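Local coordinates for multicopper oxidase (Pseudomonas thermotolerans, PDB 6VOW), which probably oxidises phenolic and related substrates with laccase-like chemistry, passing electrons through its bound copper ions to dioxygen, at residues Gly374-Glu379 / Val425-Asp430. Residues are numbered along the deposited sequence; the frame is centred on the assembly and turned at random.
Sequences GHYIFE and VALVAD
Tyr376 and Leu427 form the central hydrogen-bonded pair of two antiparallel strands whose axes come within 4.5 Å at 153°. Their reciprocal bonds, Tyr376 N to Leu427 O and Leu427 N to Tyr376 O, are both 3.0 Å long and nearly straight. A second such pair joins Phe378 and Val425, though unevenly: Val425 N reaches Phe378 O with an N-H...O angle of only 138°. Ala429 N also donates to Gly374 O at 2.8 Å, and Ala429 is the centre of an inverse gamma turn. At the non-hydrogen-bonded pairs, CA-H...O contacts fill the intervals, as from Ala426 CA to Tyr376 O at 3.3 Å.

Both strands belong to a five-stranded sheet of the C-terminal cupredoxin-like domain, a Greek-key beta sandwich in this family. Strand 323-329 flanks 375-382 and strand 397-402 flanks 422-428, so neither strand of the contact is at an edge of the sheet; the Phe378 side chain is about 13 Å from a bound copper ion.

Side chains alternate between the sheet's two faces. Tyr376, Phe378, Val425 and Leu427 point to one face, the one turned to the partner sheet, where Leu370 of strand 368-370 packs on Tyr376, Phe378 and Leu427. Leu427 CD2 sits over the centre of the Phe378 ring, 3.5 Å from its centroid, a CH-pi contact. Leu427 CG, from which CD2 branches to reach that ring, is held between the backbone N and carbonyl carbon (chi1 54°). Ala429 CB meets the Tyr376 ring at its edge, 3.8 Å from CE1, while Tyr376 OH is hydrogen-bonded to Lys371 N. On the opposite face, with His375, Ile377, Ala426 and Val428, Val428 CG2 lies over one face of the His375 imidazole in a second CH-pi contact, 3.5 Å from NE2, and Ile377 CD1 touches Ala426 CB.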
# COMPACT_ATOMS: atom_id res chain seq x y z
N GLY A 374 24.92 3.58 -3.31
CA GLY A 374 25.22 4.35 -2.09
C GLY A 374 24.28 3.97 -0.96
O GLY A 374 23.10 3.66 -1.16
N HIS A 375 24.82 4.07 0.24
CA HIS A 375 24.09 3.74 1.47
C HIS A 375 23.78 5.09 2.18
O HIS A 375 24.68 5.90 2.40
CB HIS A 375 24.93 2.80 2.32
CG HIS A 375 25.08 1.41 1.74
ND1 HIS A 375 25.69 1.16 0.53
CD2 HIS A 375 24.72 0.20 2.23
CE1 HIS A 375 25.67 -0.14 0.27
NE2 HIS A 375 25.09 -0.75 1.30
N TYR A 376 22.50 5.31 2.46
CA TYR A 376 22.01 6.55 2.99
C TYR A 376 21.10 6.27 4.15
O TYR A 376 20.47 5.20 4.23
CB TYR A 376 21.26 7.34 1.92
CG TYR A 376 22.10 7.71 0.74
CD1 TYR A 376 22.13 6.91 -0.37
CD2 TYR A 376 22.87 8.87 0.73
CE1 TYR A 376 22.92 7.22 -1.45
CE2 TYR A 376 23.65 9.20 -0.37
CZ TYR A 376 23.68 8.34 -1.44
OH TYR A 376 24.41 8.58 -2.54
N ILE A 377 21.07 7.23 5.08
CA ILE A 377 20.10 7.27 6.17
C ILE A 377 19.27 8.47 5.83
O ILE A 377 19.84 9.51 5.53
CB ILE A 377 20.69 7.63 7.57
CG1 ILE A 377 21.98 6.88 7.91
CG2 ILE A 377 19.64 7.48 8.67
CD1 ILE A 377 21.77 5.47 8.36
N PHE A 378 17.94 8.32 5.90
CA PHE A 378 16.96 9.38 5.81
C PHE A 378 16.41 9.59 7.22
O PHE A 378 15.83 8.66 7.81
CB PHE A 378 15.81 8.98 4.88
CG PHE A 378 16.14 9.04 3.42
CD1 PHE A 378 17.46 8.98 2.93
CD2 PHE A 378 15.12 9.14 2.52
CE1 PHE A 378 17.70 9.03 1.55
CE2 PHE A 378 15.35 9.18 1.17
CZ PHE A 378 16.64 9.14 0.68
N GLU A 379 16.63 10.79 7.75
CA GLU A 379 15.96 11.26 8.92
C GLU A 379 14.65 11.84 8.46
O GLU A 379 14.62 12.79 7.66
CB GLU A 379 16.75 12.32 9.67
CG GLU A 379 16.18 12.54 11.09
CD GLU A 379 16.82 13.70 11.85
OE1 GLU A 379 16.56 14.88 11.46
OE2 GLU A 379 17.56 13.45 12.86
N VAL A 425 15.61 6.15 8.97
CA VAL A 425 15.27 5.18 7.97
C VAL A 425 16.52 5.06 7.08
O VAL A 425 17.18 6.06 6.80
CB VAL A 425 13.99 5.71 7.25
CG1 VAL A 425 14.03 5.55 5.76
CG2 VAL A 425 12.76 5.03 7.77
N ALA A 426 16.85 3.85 6.63
CA ALA A 426 18.04 3.60 5.86
C ALA A 426 17.82 2.69 4.64
O ALA A 426 17.03 1.75 4.68
CB ALA A 426 19.08 2.99 6.79
N LEU A 427 18.54 2.99 3.57
CA LEU A 427 18.37 2.37 2.29
C LEU A 427 19.67 2.25 1.59
O LEU A 427 20.61 2.99 1.88
CB LEU A 427 17.47 3.23 1.41
CG LEU A 427 17.88 4.69 1.21
CD1 LEU A 427 18.36 4.87 -0.18
CD2 LEU A 427 16.74 5.70 1.41
N VAL A 428 19.72 1.30 0.64
CA VAL A 428 20.70 1.27 -0.43
C VAL A 428 20.06 1.85 -1.66
O VAL A 428 18.96 1.49 -1.99
CB VAL A 428 21.20 -0.17 -0.69
CG1 VAL A 428 22.30 -0.19 -1.81
CG2 VAL A 428 21.67 -0.78 0.67
N ALA A 429 20.77 2.78 -2.33
CA ALA A 429 20.26 3.47 -3.52
C ALA A 429 20.57 2.54 -4.68
O ALA A 429 21.46 2.77 -5.47
CB ALA A 429 20.87 4.83 -3.65
N ASP A 430 19.72 1.54 -4.75
CA ASP A 430 19.85 0.26 -5.43
C ASP A 430 19.52 0.34 -6.91
O ASP A 430 19.99 -0.42 -7.69
CB ASP A 430 18.75 -0.65 -4.83
CG ASP A 430 19.22 -2.01 -4.48
OD1 ASP A 430 20.19 -2.53 -5.12
OD2 ASP A 430 18.60 -2.58 -3.53